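Local coordinates for protein KLLA0F20702p (Kluyveromyces lactis, PDB 5Y5A) that probably acts as the Est1 subunit of yeast telomerase, which pairs with Cdc13 to bring the enzyme to telomeres, at residues Ser13-Gln18 / Lys87-Pro92; Lys289-Leu294 / Lys331-Ser336; Met360-Leu365 / Tyr422-Arg427. One frame throughout, in Å; residues are numbered along the deposited sequence.

Contact 1. Residues Ser13-Gln18 / Lys87-Pro92; sequences SGFQKQ and KHVHYP
Gln16 and His88 form the polar centre where helix 7-21 lies against helix 78-105, an example of two helices running the same way at a 33° tilt and joined by one side-chain hydrogen bond. The N-H at ND1 of His88 is given to OE1 of Gln16 over 2.6 Å, with an N-H...O angle of 148°. The donor sits nearly along the C=O axis of the amide, while OE1 stands a little out of the imidazole plane; amide and ring are moderately turned against each other. Gln16 reaches this place with CG anti to its backbone N (chi1 -176°) and the chain extended beyond. Its aliphatic part runs past the backbone of the other helix, CB coming within 3.2 Å of the His88 carbonyl O.

Over one face of the imidazole comes the backbone N of Ser13, and the ring also meets Gln9 and Phe12 of the same N-terminal helix.

The apolar share is small: Phe15 CB touches Val89 CG2 at 3.9 Å. Beyond this touch the Phe15 ring leads away, into Ile41, Ile45 and Met48 of helix 33-53, which brings a third helix into this all-helical region. Val89 also meets Leu19, farther along helix 7-21. The segment axes pass 7.9 Å apart, and Gln16 and His88 have the nearest CA atoms, at 4.9 Å.

Because ND1 carries the proton in this bond, the amide is likely to favour that ring nitrogen as donor and to fix the rotation of the imidazole between the two helices.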
loop_
_atom_site.group_PDB
_atom_site.type_symbol
_atom_site.label_atom_id
_atom_site.label_comp_id
_atom_site.label_asym_id
_atom_site.label_seq_id
_atom_site.Cartn_x
_atom_site.Cartn_y
_atom_site.Cartn_z
ATOM N N SER A 13 6.674 -1.058 31.131
ATOM C CA SER A 13 5.461 -1.507 31.793
ATOM C C SER A 13 5.179 -0.600 32.988
ATOM O O SER A 13 4.032 -0.245 33.260
ATOM C CB SER A 13 5.592 -2.963 32.235
ATOM O OG SER A 13 4.530 -3.330 33.094
ATOM N N GLY A 14 6.245 -0.215 33.682
ATOM C CA GLY A 14 6.152 0.685 34.816
ATOM C C GLY A 14 5.681 2.077 34.443
ATOM O O GLY A 14 4.964 2.718 35.208
ATOM N N PHE A 15 6.088 2.554 33.272
ATOM C CA PHE A 15 5.624 3.847 32.789
ATOM C C PHE A 15 4.120 3.801 32.613
ATOM O O PHE A 15 3.401 4.706 33.038
ATOM C CB PHE A 15 6.291 4.220 31.465
ATOM C CG PHE A 15 7.765 4.461 31.575
ATOM C CD1 PHE A 15 8.334 4.795 32.786
ATOM C CD2 PHE A 15 8.580 4.352 30.464
ATOM C CE1 PHE A 15 9.689 5.015 32.890
ATOM C CE2 PHE A 15 9.939 4.571 30.565
ATOM C CZ PHE A 15 10.492 4.901 31.776
ATOM N N GLN A 16 3.661 2.727 31.977
ATOM C CA GLN A 16 2.244 2.520 31.721
ATOM C C GLN A 16 1.447 2.551 33.020
ATOM O O GLN A 16 0.500 3.326 33.152
ATOM C CB GLN A 16 2.028 1.194 30.990
ATOM C CG GLN A 16 0.592 0.926 30.578
ATOM C CD GLN A 16 0.472 -0.256 29.642
ATOM O OE1 GLN A 16 1.383 -0.536 28.863
ATOM N NE2 GLN A 16 -0.651 -0.960 29.712
ATOM N N LYS A 17 1.853 1.729 33.986
ATOM C CA LYS A 17 1.144 1.628 35.261
ATOM C C LYS A 17 1.130 2.954 36.013
ATOM O O LYS A 17 0.141 3.297 36.658
ATOM C CB LYS A 17 1.763 0.532 36.132
ATOM C CG LYS A 17 1.711 -0.848 35.490
ATOM C CD LYS A 17 2.075 -1.968 36.455
ATOM C CE LYS A 17 1.950 -3.320 35.761
ATOM N NZ LYS A 17 2.190 -4.472 36.671
ATOM N N GLN A 18 2.229 3.697 35.923
ATOM C CA GLN A 18 2.302 5.028 36.511
ATOM C C GLN A 18 1.247 5.962 35.920
ATOM O O GLN A 18 0.546 6.662 36.650
ATOM C CB GLN A 18 3.697 5.627 36.314
ATOM C CG GLN A 18 4.745 5.094 37.280
ATOM C CD GLN A 18 6.085 5.794 37.144
ATOM O OE1 GLN A 18 6.341 6.485 36.158
ATOM N NE2 GLN A 18 6.947 5.620 38.141
ATOM N N LYS A 87 3.491 1.946 22.656
ATOM C CA LYS A 87 2.640 0.928 23.264
ATOM C C LYS A 87 2.290 1.198 24.723
ATOM O O LYS A 87 1.141 1.034 25.126
ATOM C CB LYS A 87 3.314 -0.439 23.156
ATOM C CG LYS A 87 2.471 -1.595 23.655
ATOM C CD LYS A 87 3.242 -2.893 23.539
ATOM C CE LYS A 87 2.460 -4.061 24.105
ATOM N NZ LYS A 87 3.260 -5.319 24.075
ATOM N N HIS A 88 3.277 1.611 25.511
ATOM C CA HIS A 88 3.108 1.682 26.957
ATOM C C HIS A 88 2.873 3.092 27.489
ATOM O O HIS A 88 2.340 3.267 28.586
ATOM C CB HIS A 88 4.327 1.076 27.647
ATOM C CG HIS A 88 4.510 -0.381 27.365
ATOM N ND1 HIS A 88 3.724 -1.354 27.941
ATOM C CD2 HIS A 88 5.387 -1.029 26.564
ATOM C CE1 HIS A 88 4.110 -2.541 27.508
ATOM N NE2 HIS A 88 5.116 -2.373 26.672
ATOM N N VAL A 89 3.271 4.096 26.718
ATOM C CA VAL A 89 3.154 5.474 27.176
ATOM C C VAL A 89 2.129 6.264 26.371
ATOM O O VAL A 89 1.196 6.833 26.932
ATOM C CB VAL A 89 4.503 6.206 27.104
ATOM C CG1 VAL A 89 4.357 7.625 27.616
ATOM C CG2 VAL A 89 5.557 5.449 27.891
ATOM N N HIS A 90 2.336 6.354 25.073
ATOM C CA HIS A 90 1.475 7.143 24.228
ATOM C C HIS A 90 0.157 6.533 23.854
ATOM O O HIS A 90 -0.863 7.166 23.997
ATOM C CB HIS A 90 2.208 7.545 22.973
ATOM C CG HIS A 90 3.343 8.471 23.219
ATOM N ND1 HIS A 90 4.268 8.783 22.257
ATOM C CD2 HIS A 90 3.707 9.151 24.325
ATOM C CE1 HIS A 90 5.154 9.620 22.756
ATOM N NE2 HIS A 90 4.836 9.858 24.011
ATOM N N TYR A 91 0.168 5.321 23.349
ATOM C CA TYR A 91 -1.095 4.680 22.979
ATOM C C TYR A 91 -2.122 4.655 24.122
ATOM O O TYR A 91 -3.289 4.973 23.892
ATOM C CB TYR A 91 -0.886 3.248 22.473
ATOM C CG TYR A 91 -2.201 2.579 22.147
ATOM C CD1 TYR A 91 -2.859 2.846 20.953
ATOM C CD2 TYR A 91 -2.805 1.710 23.049
ATOM C CE1 TYR A 91 -4.072 2.253 20.657
ATOM C CE2 TYR A 91 -4.018 1.113 22.761
ATOM C CZ TYR A 91 -4.646 1.386 21.566
ATOM O OH TYR A 91 -5.851 0.790 21.280
ATOM N N PRO A 92 -1.706 4.269 25.348
ATOM C CA PRO A 92 -2.723 4.238 26.408
ATOM C C PRO A 92 -3.313 5.611 26.722
ATOM O O PRO A 92 -4.480 5.697 27.102
ATOM C CB PRO A 92 -1.956 3.687 27.615
ATOM C CG PRO A 92 -0.528 3.936 27.313
ATOM C CD PRO A 92 -0.410 3.765 25.838
#

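Contact 2. Residues Lys289-Leu294 / Lys331-Ser336; sequences KLLNSL and KNNRHS
His335 NE2 donates to the backbone carbonyl O of Leu291, tying the loop before helix 339-379 to helix 285-298. The bond is 3.2 Å long and moderately bent, yet the donor lies in the carbonyl plane, on a lone pair; Asp295 OD1 is a second, weak partner of NE2. Over one face of the ring, toward its rim, CB of Leu294 makes a CH-pi contact 3.8 Å from the centroid, while Leu291 CG meets the ring edge in plane. ND1 has its own partner in Arg338. An alanine in place of His335 would probably leave the Leu291 carbonyl without its imidazole donor and open a gap beside Leu294 CB.

The loop is shaped by an Asx turn inside a type I beta turn from Asn333 to Ser336: Asn333 OD1 accepts from the backbone N of His335 at 2.6 Å, and Asn333 N gives to Ser336 OG. Both pieces belong to the Est1 DNA/RNA-binding region of the chain.

Charge enters through Arg334, whose NH2 forms a salt bridge with Asp295, one residue past the helical segment. Its guanidinium lies with one face over Leu291 CB, 3.4 Å from NH2, and Asn292 OD1 stands at its edge. Leu291 CD2 completes the apolar contact, touching Asn333 CB at 3.8 Å.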
loop_
_atom_site.group_PDB
_atom_site.type_symbol
_atom_site.label_atom_id
_atom_site.label_comp_id
_atom_site.label_asym_id
_atom_site.label_seq_id
_atom_site.Cartn_x
_atom_site.Cartn_y
_atom_site.Cartn_z
ATOM N N LYS A 289 -20.578 0.267 7.968
ATOM C CA LYS A 289 -20.390 1.552 7.317
ATOM C C LYS A 289 -20.283 1.392 5.810
ATOM O O LYS A 289 -20.837 2.194 5.061
ATOM C CB LYS A 289 -19.148 2.248 7.865
ATOM C CG LYS A 289 -19.342 2.778 9.270
ATOM C CD LYS A 289 -18.062 3.362 9.816
ATOM C CE LYS A 289 -18.307 4.003 11.165
ATOM N NZ LYS A 289 -17.037 4.521 11.723
ATOM N N LEU A 290 -19.572 0.354 5.370
ATOM C CA LEU A 290 -19.455 0.057 3.946
ATOM C C LEU A 290 -20.837 -0.108 3.334
ATOM O O LEU A 290 -21.119 0.409 2.251
ATOM C CB LEU A 290 -18.621 -1.209 3.710
ATOM C CG LEU A 290 -18.587 -1.756 2.275
ATOM C CD1 LEU A 290 -18.071 -0.704 1.270
ATOM C CD2 LEU A 290 -17.732 -3.014 2.215
ATOM N N LEU A 291 -21.701 -0.824 4.035
ATOM C CA LEU A 291 -23.050 -1.061 3.537
ATOM C C LEU A 291 -23.848 0.248 3.437
ATOM O O LEU A 291 -24.642 0.427 2.513
ATOM C CB LEU A 291 -23.768 -2.083 4.424
ATOM C CG LEU A 291 -23.697 -3.508 3.856
ATOM C CD1 LEU A 291 -22.271 -3.897 3.502
ATOM C CD2 LEU A 291 -24.317 -4.534 4.792
ATOM N N ASN A 292 -23.614 1.164 4.374
ATOM C CA ASN A 292 -24.241 2.481 4.325
ATOM C C ASN A 292 -23.776 3.287 3.118
ATOM O O ASN A 292 -24.579 3.959 2.469
ATOM C CB ASN A 292 -23.964 3.255 5.609
ATOM C CG ASN A 292 -24.727 2.701 6.792
ATOM O OD1 ASN A 292 -25.707 1.978 6.623
ATOM N ND2 ASN A 292 -24.290 3.048 7.996
ATOM N N SER A 293 -22.481 3.212 2.828
ATOM C CA SER A 293 -21.910 3.853 1.654
ATOM C C SER A 293 -22.516 3.290 0.378
ATOM O O SER A 293 -22.863 4.035 -0.537
ATOM C CB SER A 293 -20.390 3.673 1.622
ATOM O OG SER A 293 -19.763 4.505 2.572
ATOM N N LEU A 294 -22.638 1.968 0.320
ATOM C CA LEU A 294 -23.251 1.332 -0.826
ATOM C C LEU A 294 -24.711 1.795 -0.962
ATOM O O LEU A 294 -25.206 1.939 -2.078
ATOM C CB LEU A 294 -23.138 -0.194 -0.716
ATOM C CG LEU A 294 -21.693 -0.709 -0.765
ATOM C CD1 LEU A 294 -21.593 -2.189 -0.420
ATOM C CD2 LEU A 294 -21.045 -0.442 -2.133
ATOM N N LYS A 331 -23.729 -13.154 1.161
ATOM C CA LYS A 331 -24.990 -13.753 0.741
ATOM C C LYS A 331 -26.110 -13.338 1.689
ATOM O O LYS A 331 -27.287 -13.535 1.393
ATOM C CB LYS A 331 -24.885 -15.282 0.692
ATOM C CG LYS A 331 -24.050 -15.823 -0.454
ATOM C CD LYS A 331 -23.861 -17.337 -0.346
ATOM C CE LYS A 331 -22.966 -17.868 -1.468
ATOM N NZ LYS A 331 -22.709 -19.336 -1.354
ATOM N N ASN A 332 -25.737 -12.751 2.824
ATOM C CA ASN A 332 -26.688 -12.490 3.901
ATOM C C ASN A 332 -26.958 -11.019 4.217
ATOM O O ASN A 332 -27.410 -10.703 5.318
ATOM C CB ASN A 332 -26.211 -13.174 5.189
ATOM C CG ASN A 332 -26.363 -14.687 5.148
ATOM O OD1 ASN A 332 -27.296 -15.215 4.541
ATOM N ND2 ASN A 332 -25.447 -15.393 5.806
ATOM N N ASN A 333 -26.688 -10.114 3.279
ATOM C CA ASN A 333 -26.981 -8.708 3.544
ATOM C C ASN A 333 -27.889 -8.095 2.486
ATOM O O ASN A 333 -28.184 -8.716 1.464
ATOM C CB ASN A 333 -25.684 -7.896 3.681
ATOM C CG ASN A 333 -24.945 -7.726 2.370
ATOM O OD1 ASN A 333 -25.382 -6.984 1.494
ATOM N ND2 ASN A 333 -23.795 -8.390 2.242
ATOM N N ARG A 334 -28.331 -6.868 2.742
ATOM C CA ARG A 334 -29.305 -6.192 1.886
ATOM C C ARG A 334 -28.789 -5.917 0.470
ATOM O O ARG A 334 -29.575 -5.653 -0.434
ATOM C CB ARG A 334 -29.759 -4.879 2.539
ATOM C CG ARG A 334 -28.643 -3.870 2.828
ATOM C CD ARG A 334 -29.201 -2.767 3.699
ATOM N NE ARG A 334 -28.293 -1.647 3.917
ATOM C CZ ARG A 334 -27.488 -1.528 4.967
ATOM N NH1 ARG A 334 -27.450 -2.483 5.888
ATOM N NH2 ARG A 334 -26.712 -0.459 5.092
ATOM N N HIS A 335 -27.474 -5.996 0.283
ATOM C CA HIS A 335 -26.873 -5.776 -1.029
ATOM C C HIS A 335 -26.509 -7.084 -1.721
ATOM O O HIS A 335 -25.964 -7.076 -2.824
ATOM C CB HIS A 335 -25.621 -4.902 -0.907
ATOM C CG HIS A 335 -25.903 -3.498 -0.468
ATOM N ND1 HIS A 335 -26.518 -2.574 -1.285
ATOM C CD2 HIS A 335 -25.647 -2.860 0.699
ATOM C CE1 HIS A 335 -26.632 -1.426 -0.638
ATOM N NE2 HIS A 335 -26.111 -1.573 0.567
ATOM N N SER A 336 -26.817 -8.204 -1.073
ATOM C CA SER A 336 -26.401 -9.511 -1.563
ATOM C C SER A 336 -26.940 -9.817 -2.948
ATOM O O SER A 336 -26.229 -10.374 -3.775
ATOM C CB SER A 336 -26.834 -10.612 -0.590
ATOM O OG SER A 336 -26.160 -10.489 0.653
#

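Contact 3. Residues Met360-Leu365 / Tyr422-Arg427; sequences MIFQDL and YLAMAR
Met425 packs against both Phe362 and Leu365 where two helices of the all-helical Est1 DNA/RNA-binding region, 339-379 and 421-433, run side by side. Their local axes are almost parallel, 4° apart, but 10.6 Å from one another, so side chains rather than backbones bridge the interface.

The tight part centres on the methylene groups of Met425. CG is placed anti to the carbonyl carbon (chi1 -77°), where it comes to 3.4 Å from CD1 of Phe362 and 3.6 Å from CD2 of Leu365. The Phe362 and Met425 side chains run antiparallel alongside one another, and the phenyl ring is carried out with CG anti to its backbone N, its CE1 reaching CB of Ala424 at 3.8 Å. No hydrogen bond crosses here; the five touching residues are all buried and the contact is apolar throughout.

Toward Ile361 the fit is looser. Leu405 of helix 385-410 meets both Ile361 and Met425 there, making that edge a three-helix junction rather than a solvent face. Polar side chains are directed to other partners, Arg427 to Asp500, Glu484 and Asp485, and Gln363 to Asn253. At the looser edge, the Met425 sulphur SD stands 4.1 Å from CG2 of Ile361.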
loop_
_atom_site.group_PDB
_atom_site.type_symbol
_atom_site.label_atom_id
_atom_site.label_comp_id
_atom_site.label_asym_id
_atom_site.label_seq_id
_atom_site.Cartn_x
_atom_site.Cartn_y
_atom_site.Cartn_z
ATOM N N MET A 360 -7.600 5.505 -10.057
ATOM C CA MET A 360 -8.397 4.630 -9.201
ATOM C C MET A 360 -8.486 3.230 -9.816
ATOM O O MET A 360 -8.578 2.219 -9.105
ATOM C CB MET A 360 -9.803 5.225 -8.977
ATOM C CG MET A 360 -10.698 4.380 -8.059
ATOM S SD MET A 360 -10.004 4.148 -6.385
ATOM C CE MET A 360 -10.121 5.833 -5.800
ATOM N N ILE A 361 -8.449 3.162 -11.142
ATOM C CA ILE A 361 -8.510 1.864 -11.811
ATOM C C ILE A 361 -7.223 1.106 -11.544
ATOM O O ILE A 361 -7.217 -0.107 -11.325
ATOM C CB ILE A 361 -8.747 2.023 -13.328
ATOM C CG1 ILE A 361 -10.185 2.499 -13.576
ATOM C CG2 ILE A 361 -8.474 0.714 -14.050
ATOM C CD1 ILE A 361 -10.453 3.000 -14.980
ATOM N N PHE A 362 -6.130 1.854 -11.536
ATOM C CA PHE A 362 -4.823 1.323 -11.213
ATOM C C PHE A 362 -4.841 0.742 -9.800
ATOM O O PHE A 362 -4.385 -0.380 -9.566
ATOM C CB PHE A 362 -3.790 2.446 -11.352
ATOM C CG PHE A 362 -2.362 2.003 -11.198
ATOM C CD1 PHE A 362 -1.652 1.523 -12.282
ATOM C CD2 PHE A 362 -1.713 2.116 -9.980
ATOM C CE1 PHE A 362 -0.325 1.129 -12.151
ATOM C CE2 PHE A 362 -0.385 1.731 -9.848
ATOM C CZ PHE A 362 0.304 1.237 -10.934
ATOM N N GLN A 363 -5.373 1.508 -8.854
ATOM C CA GLN A 363 -5.452 1.045 -7.469
ATOM C C GLN A 363 -6.290 -0.226 -7.369
ATOM O O GLN A 363 -5.920 -1.162 -6.667
ATOM C CB GLN A 363 -6.036 2.128 -6.559
ATOM C CG GLN A 363 -5.911 1.774 -5.078
ATOM C CD GLN A 363 -6.279 2.924 -4.167
ATOM O OE1 GLN A 363 -5.423 3.729 -3.789
ATOM N NE2 GLN A 363 -7.558 3.009 -3.808
ATOM N N ASP A 364 -7.403 -0.256 -8.099
ATOM C CA ASP A 364 -8.288 -1.412 -8.119
ATOM C C ASP A 364 -7.561 -2.682 -8.564
ATOM O O ASP A 364 -7.785 -3.755 -8.012
ATOM C CB ASP A 364 -9.484 -1.156 -9.046
ATOM C CG ASP A 364 -10.572 -0.315 -8.392
ATOM O OD1 ASP A 364 -10.351 0.226 -7.284
ATOM O OD2 ASP A 364 -11.655 -0.190 -9.009
ATOM N N LEU A 365 -6.698 -2.543 -9.571
ATOM C CA LEU A 365 -5.904 -3.658 -10.080
ATOM C C LEU A 365 -5.003 -4.244 -8.998
ATOM O O LEU A 365 -5.007 -5.451 -8.762
ATOM C CB LEU A 365 -5.064 -3.208 -11.281
ATOM C CG LEU A 365 -4.019 -4.213 -11.767
ATOM C CD1 LEU A 365 -4.670 -5.400 -12.463
ATOM C CD2 LEU A 365 -2.993 -3.542 -12.684
ATOM N N TYR A 422 -1.248 3.263 -17.938
ATOM C CA TYR A 422 -1.721 2.335 -18.961
ATOM C C TYR A 422 -0.767 1.166 -19.180
ATOM O O TYR A 422 -1.172 0.013 -19.055
ATOM C CB TYR A 422 -1.973 3.090 -20.260
ATOM C CG TYR A 422 -3.147 4.017 -20.114
ATOM C CD1 TYR A 422 -4.423 3.505 -19.907
ATOM C CD2 TYR A 422 -2.986 5.391 -20.135
ATOM C CE1 TYR A 422 -5.508 4.331 -19.758
ATOM C CE2 TYR A 422 -4.080 6.238 -19.978
ATOM C CZ TYR A 422 -5.340 5.695 -19.789
ATOM O OH TYR A 422 -6.446 6.510 -19.635
ATOM N N LEU A 423 0.499 1.453 -19.463
ATOM C CA LEU A 423 1.469 0.380 -19.658
ATOM C C LEU A 423 1.997 -0.163 -18.320
ATOM O O LEU A 423 2.445 -1.303 -18.242
ATOM C CB LEU A 423 2.621 0.864 -20.541
ATOM C CG LEU A 423 2.262 1.140 -22.014
ATOM C CD1 LEU A 423 3.515 1.354 -22.844
ATOM C CD2 LEU A 423 1.430 0.006 -22.612
ATOM N N ALA A 424 1.927 0.648 -17.269
ATOM C CA ALA A 424 2.316 0.192 -15.929
ATOM C C ALA A 424 1.425 -0.946 -15.452
ATOM O O ALA A 424 1.892 -1.877 -14.808
ATOM C CB ALA A 424 2.271 1.339 -14.931
ATOM N N MET A 425 0.140 -0.870 -15.775
ATOM C CA MET A 425 -0.799 -1.927 -15.411
ATOM C C MET A 425 -0.443 -3.237 -16.110
ATOM O O MET A 425 -0.509 -4.307 -15.506
ATOM C CB MET A 425 -2.245 -1.515 -15.746
ATOM C CG MET A 425 -2.847 -0.529 -14.738
ATOM S SD MET A 425 -4.607 -0.178 -14.965
ATOM C CE MET A 425 -4.620 0.496 -16.622
ATOM N N ALA A 426 -0.050 -3.153 -17.377
ATOM C CA ALA A 426 0.400 -4.352 -18.084
ATOM C C ALA A 426 1.664 -4.943 -17.442
ATOM O O ALA A 426 1.787 -6.165 -17.346
ATOM C CB ALA A 426 0.637 -4.047 -19.567
ATOM N N ARG A 427 2.595 -4.089 -17.009
ATOM C CA ARG A 427 3.828 -4.567 -16.368
ATOM C C ARG A 427 3.507 -5.340 -15.099
ATOM O O ARG A 427 4.087 -6.383 -14.814
ATOM C CB ARG A 427 4.768 -3.414 -16.011
ATOM C CG ARG A 427 5.533 -2.800 -17.159
ATOM C CD ARG A 427 6.537 -1.798 -16.619
ATOM N NE ARG A 427 7.540 -2.434 -15.766
ATOM C CZ ARG A 427 8.153 -1.821 -14.757
ATOM N NH1 ARG A 427 9.061 -2.467 -14.034
ATOM N NH2 ARG A 427 7.856 -0.559 -14.468
#

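The three contacts follow one another along the chain and do not touch one another. Contact 1 belongs to the N-terminal helices and has its centre about 39 Å from that of contact 2 and about 43 Å from that of contact 3, with contacts 1 and 3 on opposite sides of the chain's centre. Contacts 2 and 3 both fall in the Est1 DNA/RNA-binding region, their centres about 27 Å and their nearest atoms about 12 Å apart. Helix 339-379 relates them: the loop of contact 2 leads into it, and residues 360-365 of contact 3 lie on it. Chemically, a histidine side chain donates a hydrogen bond across contacts 1 and 2, whereas contact 3 relies on side-chain packing.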